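Local coordinates for protein glutamate receptor 1 (Adineta vaga, PDB 4IO2) that probably forms a ligand-gated ion channel, represented here by its two-lobed extracellular ligand-binding domain with glutamate bound in the cleft, at residues A[12-15]-A[20-23]; A[35-40]-A[58-63]; A[42-47]-A[81-86]; A[73-78]-A[94-99]. All coordinates share one frame; numbering follows the deposited sequence.

In the fold
All four contacts lie in the lobe of the ligand-binding domain built on the parallel sheet 55-60, 9-14, 81-82. Contacts 1 and 2 have centres about 4 Å apart and share two strand pairings, 9-14 with 55-60 and 22-25 with 35-38. Contact 3, its centre about 7 Å from that of contact 1, lays helix 40-52 against the strand 81-82 side of the sheet and runs on to the bound glutamate. Contact 4 is more remote, about 15 Å from contact 3 between centres, but meets it through L74. Along the chain contact 1 closes first; contacts 2 and 3 interleave, as do 3 and 4, tying successive strands and helices into one layered lobe.

Contact 1. Residues A[12-15]-A[20-23]; sequences IGVI and FTIV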
loop_
_atom_site.group_PDB
_atom_site.type_symbol
_atom_site.label_atom_id
_atom_site.label_comp_id
_atom_site.label_asym_id
_atom_site.label_seq_id
_atom_site.Cartn_x
_atom_site.Cartn_y
_atom_site.Cartn_z
ATOM N N ILE A 12 12.132 -2.028 20.295
ATOM C CA ILE A 12 11.902 -1.633 18.897
ATOM C C ILE A 12 13.211 -1.694 18.128
ATOM O O ILE A 12 14.099 -0.893 18.373
ATOM C CB ILE A 12 11.338 -0.213 18.794
ATOM C CG1 ILE A 12 10.082 -0.072 19.627
ATOM C CG2 ILE A 12 11.101 0.145 17.315
ATOM C CD1 ILE A 12 9.458 1.333 19.623
ATOM N N GLY A 13 13.341 -2.682 17.248
ATOM C CA GLY A 13 14.521 -2.796 16.408
ATOM C C GLY A 13 14.455 -1.797 15.254
ATOM O O GLY A 13 13.395 -1.639 14.614
ATOM N N VAL A 14 15.573 -1.104 15.036
ATOM C CA VAL A 14 15.733 -0.188 13.922
ATOM C C VAL A 14 17.021 -0.534 13.218
ATOM O O VAL A 14 17.869 -1.253 13.752
ATOM C CB VAL A 14 15.686 1.304 14.362
ATOM C CG1 VAL A 14 14.354 1.675 15.022
ATOM C CG2 VAL A 14 16.816 1.696 15.279
ATOM N N ILE A 15 17.140 -0.085 11.970
ATOM C CA ILE A 15 18.276 -0.460 11.116
ATOM C C ILE A 15 18.748 0.767 10.338
ATOM O O ILE A 15 17.960 1.533 9.797
ATOM C CB ILE A 15 17.879 -1.644 10.193
ATOM C CG1 ILE A 15 19.032 -2.102 9.325
ATOM C CG2 ILE A 15 16.633 -1.357 9.329
ATOM C CD1 ILE A 15 18.807 -3.439 8.633
ATOM N N PHE A 20 15.829 7.455 6.955
ATOM C CA PHE A 20 14.922 6.744 7.851
ATOM C C PHE A 20 15.502 6.661 9.252
ATOM O O PHE A 20 14.838 7.089 10.229
ATOM C CB PHE A 20 14.624 5.348 7.310
ATOM C CG PHE A 20 13.552 5.313 6.223
ATOM C CD1 PHE A 20 12.247 5.632 6.533
ATOM C CD2 PHE A 20 13.872 5.032 4.911
ATOM C CE1 PHE A 20 11.250 5.594 5.547
ATOM C CE2 PHE A 20 12.899 4.994 3.907
ATOM C CZ PHE A 20 11.593 5.281 4.239
ATOM N N THR A 21 16.714 6.106 9.366
ATOM C CA THR A 21 17.400 5.939 10.617
ATOM C C THR A 21 18.841 6.348 10.380
ATOM O O THR A 21 19.593 5.670 9.690
ATOM C CB THR A 21 17.289 4.484 11.172
ATOM O OG1 THR A 21 15.913 4.247 11.483
ATOM C CG2 THR A 21 18.140 4.284 12.414
ATOM N N ILE A 22 19.183 7.492 10.960
ATOM C CA ILE A 22 20.467 8.138 10.757
ATOM C C ILE A 22 21.274 7.988 12.035
ATOM O O ILE A 22 20.810 8.370 13.095
ATOM C CB ILE A 22 20.281 9.629 10.492
ATOM C CG1 ILE A 22 19.364 9.845 9.271
ATOM C CG2 ILE A 22 21.644 10.293 10.269
ATOM C CD1 ILE A 22 18.790 11.286 9.169
ATOM N N VAL A 23 22.461 7.402 11.930
ATOM C CA VAL A 23 23.290 7.060 13.082
ATOM C C VAL A 23 24.467 8.036 13.133
ATOM O O VAL A 23 25.223 8.149 12.161
ATOM C CB VAL A 23 23.783 5.596 12.957
ATOM C CG1 VAL A 23 24.725 5.210 14.121
ATOM C CG2 VAL A 23 22.586 4.652 12.851
HETATM O O HOH W 1 14.965 1.591 11.027
#
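V14 and T21 meet where the central strand of the parallel sheet, 9-14, ends and the strand of a two-stranded antiparallel hairpin, 22-25, is about to begin. The chain turns sharply between them, and F20 and T21 together face S17 in a classic beta bulge. The V14 and T21 side chains lie nearly perpendicular, methyl against methyl, with V14 CG2 4.1 Å from T21 CG2. The threonine gets there because its CG2 is anti to the backbone N while OG1 is turned away from its own carbonyl carbon (chi1 -65°), so one branch offers carbon to the valine and the other offers oxygen to a bridging water. I15 contributes backbone; its CB points away from T21, and its side chain comes within about 4 Å of that of D85, a residue of the glutamate site. The I15 carbonyl O sits over the root of the threonine, 3.3 Å from T21 CB. V41 of helix 40-52 packs on both V14 and T21, closing this small buried patch. With an alanine here in place of T21, the water would probably lose its hydrogen bond to the threonine hydroxyl and a gap would open beside V14 CG2. No direct hydrogen bond joins the two segments; the polar link is the water, whose oxygen accepts the I15 N-H at 2.9 Å and is hydrogen-bonded to T21 OG1, also at 2.9 Å.

Contact 2. Residues A[35-40]-A[58-63]; sequences TKLTGY and VQLAPP
L37 reaches from the antiparallel hairpin 22-25/35-38 onto the edge of the parallel sheet, where V58 and L60 of strand 55-60 receive it. The helix 40-52 lies between these two strands in sequence, and it forms the connection of a beta-alpha-beta unit, from strand 9-14 to its parallel neighbour 55-60, into which the hairpin is inserted. Just past strand 35-38, G39 takes the N-cap position of the helix with a phi of 131°, where a side chain would collide with T38 O. L37 has more surface buried than any other residue here, and both ends of its fork are used. CD1 goes to the valine, 4.0 Å from V58 CG1, and the leucine and valine lie alongside each other, pointing opposite ways. With CG turned away from its own carbonyl carbon (chi1 -54°), L37 can spread the fork over two residues on the same face of the opposing strand. V58 offers CG1 because that branch is anti to its backbone N (chi1 176°); its other methyl lies against I45 of helix 40-52. L60, next but one along the strand, comes up beside V23 of the hairpin, which L37 touches too, so the three make a continuous apolar patch near the surface. Q59 between them points off the other side, its backbone pairing with I12 and V14 of strand 9-14. The second arm of the fork reaches L60 itself, L37 CD2 lying 4.2 Å from L60 CD2.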
loop_
_atom_site.group_PDB
_atom_site.type_symbol
_atom_site.label_atom_id
_atom_site.label_comp_id
_atom_site.label_asym_id
_atom_site.label_seq_id
_atom_site.Cartn_x
_atom_site.Cartn_y
_atom_site.Cartn_z
ATOM N N THR A 35 25.989 7.115 20.820
ATOM C CA THR A 35 25.357 7.044 19.529
ATOM C C THR A 35 24.072 7.823 19.588
ATOM O O THR A 35 23.287 7.669 20.538
ATOM C CB THR A 35 25.024 5.594 19.181
ATOM O OG1 THR A 35 26.245 4.847 19.143
ATOM C CG2 THR A 35 24.318 5.505 17.847
ATOM N N LYS A 36 23.837 8.636 18.565
ATOM C CA LYS A 36 22.582 9.365 18.475
ATOM C C LYS A 36 21.853 8.953 17.223
ATOM O O LYS A 36 22.463 8.800 16.161
ATOM C CB LYS A 36 22.804 10.873 18.422
ATOM C CG LYS A 36 23.250 11.517 19.711
ATOM C CD LYS A 36 23.530 12.982 19.444
ATOM C CE LYS A 36 24.159 13.625 20.622
ATOM N NZ LYS A 36 23.261 13.442 21.742
ATOM N N LEU A 37 20.555 8.750 17.363
ATOM C CA LEU A 37 19.688 8.363 16.253
ATOM C C LEU A 37 18.663 9.444 15.959
ATOM O O LEU A 37 18.050 9.996 16.872
ATOM C CB LEU A 37 18.896 7.113 16.595
ATOM C CG LEU A 37 19.682 5.894 17.047
ATOM C CD1 LEU A 37 18.710 4.757 17.332
ATOM C CD2 LEU A 37 20.726 5.525 15.985
ATOM N N THR A 38 18.506 9.750 14.682
ATOM C CA THR A 38 17.510 10.689 14.187
ATOM C C THR A 38 16.911 10.112 12.894
ATOM O O THR A 38 17.435 9.137 12.342
ATOM C CB THR A 38 18.103 12.082 13.890
ATOM O OG1 THR A 38 19.174 11.960 12.930
ATOM C CG2 THR A 38 18.648 12.741 15.179
ATOM N N GLY A 39 15.834 10.707 12.419
ATOM C CA GLY A 39 15.284 10.388 11.128
ATOM C C GLY A 39 13.792 10.130 11.165
ATOM O O GLY A 39 13.139 10.224 12.214
ATOM N N TYR A 40 13.233 9.844 9.986
ATOM C CA TYR A 40 11.823 9.529 9.841
ATOM C C TYR A 40 11.365 8.475 10.863
ATOM O O TYR A 40 10.305 8.633 11.462
ATOM C CB TYR A 40 11.597 9.031 8.397
ATOM C CG TYR A 40 10.220 8.517 8.038
ATOM C CD1 TYR A 40 9.740 7.317 8.541
ATOM C CD2 TYR A 40 9.403 9.228 7.193
ATOM C CE1 TYR A 40 8.521 6.833 8.162
ATOM C CE2 TYR A 40 8.157 8.765 6.841
ATOM C CZ TYR A 40 7.723 7.547 7.340
ATOM O OH TYR A 40 6.479 7.059 6.994
ATOM N N VAL A 58 14.378 1.652 22.123
ATOM C CA VAL A 58 14.821 1.649 20.726
ATOM C C VAL A 58 16.220 1.032 20.654
ATOM O O VAL A 58 17.123 1.465 21.358
ATOM C CB VAL A 58 14.826 3.051 20.146
ATOM C CG1 VAL A 58 15.393 3.034 18.731
ATOM C CG2 VAL A 58 13.440 3.651 20.169
ATOM N N GLN A 59 16.368 -0.006 19.845
ATOM C CA GLN A 59 17.600 -0.763 19.736
ATOM C C GLN A 59 18.061 -0.809 18.287
ATOM O O GLN A 59 17.391 -1.376 17.431
ATOM C CB GLN A 59 17.384 -2.175 20.264
ATOM C CG GLN A 59 17.049 -2.244 21.742
ATOM C CD GLN A 59 18.263 -1.995 22.625
ATOM O OE1 GLN A 59 19.383 -2.315 22.255
ATOM N NE2 GLN A 59 18.036 -1.419 23.793
ATOM N N LEU A 60 19.210 -0.204 18.014
ATOM C CA LEU A 60 19.810 -0.249 16.680
ATOM C C LEU A 60 20.402 -1.633 16.412
ATOM O O LEU A 60 21.204 -2.165 17.220
ATOM C CB LEU A 60 20.896 0.806 16.590
ATOM C CG LEU A 60 21.709 0.925 15.289
ATOM C CD1 LEU A 60 20.793 1.344 14.144
ATOM C CD2 LEU A 60 22.866 1.909 15.493
ATOM N N ALA A 61 20.021 -2.215 15.276
ATOM C CA ALA A 61 20.587 -3.503 14.880
ATOM C C ALA A 61 22.088 -3.330 14.677
ATOM O O ALA A 61 22.556 -2.280 14.216
ATOM C CB ALA A 61 19.933 -4.015 13.629
ATOM N N PRO A 62 22.847 -4.368 15.001
ATOM C CA PRO A 62 24.292 -4.350 14.756
ATOM C C PRO A 62 24.628 -4.007 13.311
ATOM O O PRO A 62 23.889 -4.355 12.414
ATOM C CB PRO A 62 24.710 -5.788 15.067
ATOM C CG PRO A 62 23.716 -6.270 16.027
ATOM C CD PRO A 62 22.413 -5.619 15.644
ATOM N N PRO A 63 25.788 -3.384 13.084
ATOM C CA PRO A 63 26.155 -2.789 11.791
ATOM C C PRO A 63 25.942 -3.714 10.580
ATOM O O PRO A 63 25.457 -3.292 9.521
ATOM C CB PRO A 63 27.651 -2.483 11.943
ATOM C CG PRO A 63 27.950 -2.583 13.395
ATOM C CD PRO A 63 26.899 -3.401 14.050
#

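Contact 3. Residues A[42-47]-A[81-86]; sequences LDLIEY and IAIGDI. With GLU (glutamic acid), chain E.
I83 is the residue that meets L44 and I45, where helix 40-52 packs on the face of the parallel sheet in a periplasmic-binding-protein type fold. The run starts in the edge strand 81-82, whose I81 is hydrogen-bonded through its backbone to G13 of the neighbouring strand 9-14; two residues on, I83 pairs with the same glycine. I83 then drives its side chain at the helix and divides it between two residues. Its CG2, anti to the backbone N, rests 4.1 Å from L44 CD2. Its longer arm, swung to the opposite side from the carbonyl carbon (chi1 -55°), carries CD1 to within 3.7 Å of I45 CG1. Both helix side chains meet the isoleucine at a slant, and I12 fills in beside it from strand 9-14. All three side chains are buried, and the contact between them is purely apolar. G84 follows, and the chain swings away from the helix toward the ligand. An inverse gamma turn is built round D85, closed by a weak bond from I86 N to G84 O. The turn leaves the D85 carbonyl aimed at the ligand, where D85 O accepts a hydrogen bond from the amino N of the bound glutamate at 2.8 Å. The carboxylate is held from both oxygens, OD1 by Y67 OH and OD2 by S17 OG, which steadies this residue of the glutamate site. R92, T87, R136, A140 and D180 also hydrogen-bond to the ligand. I86, last in the run, brings its CA within 3.6 Å of the bound glutamate's O.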
loop_
_atom_site.group_PDB
_atom_site.type_symbol
_atom_site.label_atom_id
_atom_site.label_comp_id
_atom_site.label_asym_id
_atom_site.label_seq_id
_atom_site.Cartn_x
_atom_site.Cartn_y
_atom_site.Cartn_z
ATOM N N LEU A 42 12.622 7.546 13.790
ATOM C CA LEU A 42 12.643 8.020 15.182
ATOM C C LEU A 42 11.473 8.972 15.425
ATOM O O LEU A 42 10.816 8.922 16.474
ATOM C CB LEU A 42 13.974 8.697 15.486
ATOM C CG LEU A 42 15.186 7.762 15.690
ATOM C CD1 LEU A 42 15.018 6.839 16.910
ATOM C CD2 LEU A 42 15.528 6.912 14.446
ATOM N N ASP A 43 11.163 9.820 14.437
ATOM C CA ASP A 43 10.021 10.706 14.593
ATOM C C ASP A 43 8.703 9.903 14.606
ATOM O O ASP A 43 7.757 10.216 15.356
ATOM C CB ASP A 43 9.944 11.767 13.470
ATOM C CG ASP A 43 11.016 12.810 13.544
ATOM O OD1 ASP A 43 11.807 12.865 14.513
ATOM O OD2 ASP A 43 10.994 13.677 12.623
ATOM N N LEU A 44 8.613 8.892 13.755
ATOM C CA LEU A 44 7.424 8.041 13.718
ATOM C C LEU A 44 7.215 7.342 15.084
ATOM O O LEU A 44 6.087 7.280 15.588
ATOM C CB LEU A 44 7.548 7.010 12.578
ATOM C CG LEU A 44 6.418 5.992 12.509
ATOM C CD1 LEU A 44 5.037 6.649 12.369
ATOM C CD2 LEU A 44 6.684 5.010 11.408
ATOM N N ILE A 45 8.287 6.808 15.684
ATOM C CA ILE A 45 8.179 6.174 16.988
ATOM C C ILE A 45 7.602 7.174 18.004
ATOM O O ILE A 45 6.766 6.816 18.808
ATOM C CB ILE A 45 9.561 5.653 17.448
ATOM C CG1 ILE A 45 9.947 4.426 16.616
ATOM C CG2 ILE A 45 9.576 5.314 18.923
ATOM C CD1 ILE A 45 11.454 4.057 16.679
ATOM N N GLU A 46 8.076 8.408 17.996
ATOM C CA GLU A 46 7.551 9.413 18.903
ATOM C C GLU A 46 6.060 9.710 18.671
ATOM O O GLU A 46 5.297 9.850 19.629
ATOM C CB GLU A 46 8.381 10.689 18.815
ATOM C CG GLU A 46 7.925 11.814 19.726
ATOM C CD GLU A 46 7.847 11.409 21.194
ATOM O OE1 GLU A 46 8.528 10.440 21.605
ATOM O OE2 GLU A 46 7.092 12.069 21.940
ATOM N N TYR A 47 5.622 9.807 17.415
ATOM C CA TYR A 47 4.202 10.061 17.152
ATOM C C TYR A 47 3.375 8.881 17.646
ATOM O O TYR A 47 2.324 9.054 18.272
ATOM C CB TYR A 47 3.952 10.208 15.648
ATOM C CG TYR A 47 4.188 11.585 15.078
ATOM C CD1 TYR A 47 3.333 12.631 15.369
ATOM C CD2 TYR A 47 5.248 11.834 14.202
ATOM C CE1 TYR A 47 3.533 13.878 14.823
ATOM C CE2 TYR A 47 5.448 13.095 13.656
ATOM C CZ TYR A 47 4.593 14.110 13.977
ATOM O OH TYR A 47 4.745 15.396 13.464
ATOM N N ILE A 81 8.928 -5.321 18.133
ATOM C CA ILE A 81 8.583 -4.882 16.784
ATOM C C ILE A 81 9.866 -4.387 16.111
ATOM O O ILE A 81 10.861 -4.128 16.784
ATOM C CB ILE A 81 7.491 -3.777 16.734
ATOM C CG1 ILE A 81 7.962 -2.499 17.440
ATOM C CG2 ILE A 81 6.208 -4.308 17.351
ATOM C CD1 ILE A 81 6.973 -1.301 17.314
ATOM N N ALA A 82 9.824 -4.235 14.802
ATOM C CA ALA A 82 10.923 -3.594 14.060
ATOM C C ALA A 82 10.336 -2.589 13.064
ATOM O O ALA A 82 9.382 -2.871 12.349
ATOM C CB ALA A 82 11.821 -4.628 13.344
ATOM N N ILE A 83 10.906 -1.393 13.080
ATOM C CA ILE A 83 10.431 -0.284 12.275
ATOM C C ILE A 83 11.531 0.217 11.381
ATOM O O ILE A 83 12.626 0.549 11.852
ATOM C CB ILE A 83 9.896 0.891 13.128
ATOM C CG1 ILE A 83 8.797 0.439 14.100
ATOM C CG2 ILE A 83 9.362 1.958 12.203
ATOM C CD1 ILE A 83 8.318 1.553 15.042
ATOM N N GLY A 84 11.241 0.295 10.091
ATOM C CA GLY A 84 12.195 0.807 9.145
ATOM C C GLY A 84 11.667 0.705 7.734
ATOM O O GLY A 84 10.465 0.522 7.462
ATOM N N ASP A 85 12.585 0.851 6.783
ATOM C CA ASP A 85 12.305 0.667 5.351
ATOM C C ASP A 85 12.366 -0.822 5.027
ATOM O O ASP A 85 13.250 -1.273 4.316
ATOM C CB ASP A 85 13.278 1.479 4.477
ATOM C CG ASP A 85 14.769 1.309 4.817
ATOM O OD1 ASP A 85 15.138 0.861 5.905
ATOM O OD2 ASP A 85 15.612 1.694 3.947
ATOM N N ILE A 86 11.403 -1.568 5.602
ATOM C CA ILE A 86 11.388 -3.020 5.555
ATOM C C ILE A 86 10.249 -3.471 4.661
ATOM O O ILE A 86 9.065 -3.240 4.951
ATOM C CB ILE A 86 11.196 -3.615 6.963
ATOM C CG1 ILE A 86 12.253 -3.098 7.951
ATOM C CG2 ILE A 86 11.255 -5.100 6.923
ATOM C CD1 ILE A 86 11.879 -3.320 9.416
HETATM N N GLU E . 13.473 -2.489 1.803
HETATM C CA GLU E . 14.492 -3.496 1.492
HETATM C C GLU E . 14.190 -4.798 2.229
HETATM O O GLU E . 13.340 -4.789 3.156
HETATM C CB GLU E . 15.907 -3.032 1.850
HETATM C CG GLU E . 16.380 -1.731 1.192
HETATM C CD GLU E . 16.642 -1.807 -0.311
HETATM O OE1 GLU E . 16.594 -2.905 -0.862
HETATM O OE2 GLU E . 16.974 -0.753 -0.914
HETATM O OXT GLU E . 14.789 -5.840 1.875
#

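Contact 4. Residues A[73-78]-A[94-99]; sequences ALANGD and EIVAFS
The last turn of helix 67-75, closed by a Schellman motif, sets L74 and A75 against I95 and V96, on the way into strand 97-98. V96 CG1 is the shared point: L74 CD2 lies 4.0 Å from it, and A75 CB is just as close to V96 CG1, so one methyl touches two successive helix residues. A75 CB also rests 3.9 Å from I95 O. L74 points its CG anti to the backbone N (chi1 -178°), which carries its CD2 across to the valine. At the helix end G77 turns to positive phi, while D78 N bonds back to A73 O and G77 N to L74 O. Across the turn, N76 ND2 donates to D78 OD1 at 3.0 Å, meeting its syn side 25° out of the carboxylate plane, with an N-H...O angle of 157°. V71 and V210 extend the apolar surround of V96, and E94 makes a salt bridge to K219 of the second subunit. Since no hydrogen bond crosses between the two segments, their fit depends on the shape of the methyl groups, a few residues past the glutamate-binding R92.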
loop_
_atom_site.group_PDB
_atom_site.type_symbol
_atom_site.label_atom_id
_atom_site.label_comp_id
_atom_site.label_asym_id
_atom_site.label_seq_id
_atom_site.Cartn_x
_atom_site.Cartn_y
_atom_site.Cartn_z
ATOM N N ALA A 73 15.725 -12.004 13.367
ATOM C CA ALA A 73 16.026 -11.653 14.764
ATOM C C ALA A 73 14.738 -11.361 15.520
ATOM O O ALA A 73 14.557 -11.839 16.654
ATOM C CB ALA A 73 16.976 -10.472 14.820
ATOM N N LEU A 74 13.801 -10.642 14.898
ATOM C CA LEU A 74 12.545 -10.392 15.563
ATOM C C LEU A 74 11.820 -11.725 15.790
ATOM O O LEU A 74 11.277 -11.977 16.869
ATOM C CB LEU A 74 11.682 -9.432 14.751
ATOM C CG LEU A 74 10.372 -9.125 15.477
ATOM C CD1 LEU A 74 9.989 -7.694 15.272
ATOM C CD2 LEU A 74 9.239 -10.052 15.058
ATOM N N ALA A 75 11.765 -12.581 14.765
ATOM C CA ALA A 75 11.052 -13.856 14.890
ATOM C C ALA A 75 11.648 -14.704 16.000
ATOM O O ALA A 75 10.936 -15.472 16.621
ATOM C CB ALA A 75 11.057 -14.630 13.581
ATOM N N ASN A 76 12.944 -14.556 16.250
ATOM C CA ASN A 76 13.629 -15.291 17.319
ATOM C C ASN A 76 13.368 -14.709 18.708
ATOM O O ASN A 76 13.749 -15.322 19.693
ATOM C CB ASN A 76 15.128 -15.237 17.041
ATOM C CG ASN A 76 15.931 -16.102 17.980
ATOM O OD1 ASN A 76 15.781 -17.319 17.974
ATOM N ND2 ASN A 76 16.823 -15.484 18.750
ATOM N N GLY A 77 12.764 -13.519 18.777
ATOM C CA GLY A 77 12.419 -12.895 20.049
ATOM C C GLY A 77 13.352 -11.775 20.476
ATOM O O GLY A 77 13.210 -11.299 21.603
ATOM N N ASP A 78 14.234 -11.306 19.579
ATOM C CA ASP A 78 15.235 -10.302 19.936
ATOM C C ASP A 78 14.658 -8.901 20.085
ATOM O O ASP A 78 15.238 -8.051 20.754
ATOM C CB ASP A 78 16.362 -10.242 18.910
ATOM C CG ASP A 78 17.153 -11.554 18.780
ATOM O OD1 ASP A 78 16.816 -12.590 19.416
ATOM O OD2 ASP A 78 18.127 -11.515 17.995
ATOM N N GLU A 94 5.696 -15.516 6.019
ATOM C CA GLU A 94 5.626 -16.865 6.571
ATOM C C GLU A 94 6.096 -16.915 8.017
ATOM O O GLU A 94 5.676 -17.792 8.767
ATOM C CB GLU A 94 6.502 -17.821 5.763
ATOM C CG GLU A 94 5.990 -18.083 4.395
ATOM C CD GLU A 94 4.828 -19.110 4.344
ATOM O OE1 GLU A 94 4.343 -19.571 5.419
ATOM O OE2 GLU A 94 4.405 -19.449 3.205
ATOM N N ILE A 95 6.985 -16.007 8.415
ATOM C CA ILE A 95 7.614 -16.089 9.735
ATOM C C ILE A 95 7.298 -14.945 10.696
ATOM O O ILE A 95 7.515 -15.084 11.907
ATOM C CB ILE A 95 9.151 -16.324 9.639
ATOM C CG1 ILE A 95 9.846 -15.203 8.894
ATOM C CG2 ILE A 95 9.413 -17.716 9.061
ATOM C CD1 ILE A 95 11.352 -15.153 9.083
ATOM N N VAL A 96 6.813 -13.826 10.168
ATOM C CA VAL A 96 6.418 -12.674 10.971
ATOM C C VAL A 96 5.135 -12.116 10.395
ATOM O O VAL A 96 4.766 -12.399 9.229
ATOM C CB VAL A 96 7.484 -11.555 10.970
ATOM C CG1 VAL A 96 8.793 -12.019 11.632
ATOM C CG2 VAL A 96 7.765 -10.997 9.571
ATOM N N ALA A 97 4.466 -11.259 11.168
ATOM C CA ALA A 97 3.380 -10.438 10.622
ATOM C C ALA A 97 3.867 -9.031 10.331
ATOM O O ALA A 97 4.944 -8.613 10.759
ATOM C CB ALA A 97 2.130 -10.447 11.541
ATOM N N PHE A 98 3.058 -8.293 9.569
ATOM C CA PHE A 98 3.353 -6.903 9.302
ATOM C C PHE A 98 2.143 -6.065 9.620
ATOM O O PHE A 98 1.010 -6.455 9.357
ATOM C CB PHE A 98 3.740 -6.702 7.841
ATOM C CG PHE A 98 5.058 -7.303 7.452
ATOM C CD1 PHE A 98 5.135 -8.592 6.960
ATOM C CD2 PHE A 98 6.215 -6.553 7.523
ATOM C CE1 PHE A 98 6.335 -9.109 6.530
ATOM C CE2 PHE A 98 7.400 -7.052 7.089
ATOM C CZ PHE A 98 7.480 -8.337 6.620
ATOM N N SER A 99 2.390 -4.879 10.132
ATOM C CA SER A 99 1.360 -3.878 10.296
ATOM C C SER A 99 0.825 -3.413 8.952
ATOM O O SER A 99 1.391 -3.667 7.909
ATOM C CB SER A 99 1.923 -2.661 11.040
ATOM O OG SER A 99 2.751 -1.848 10.214
#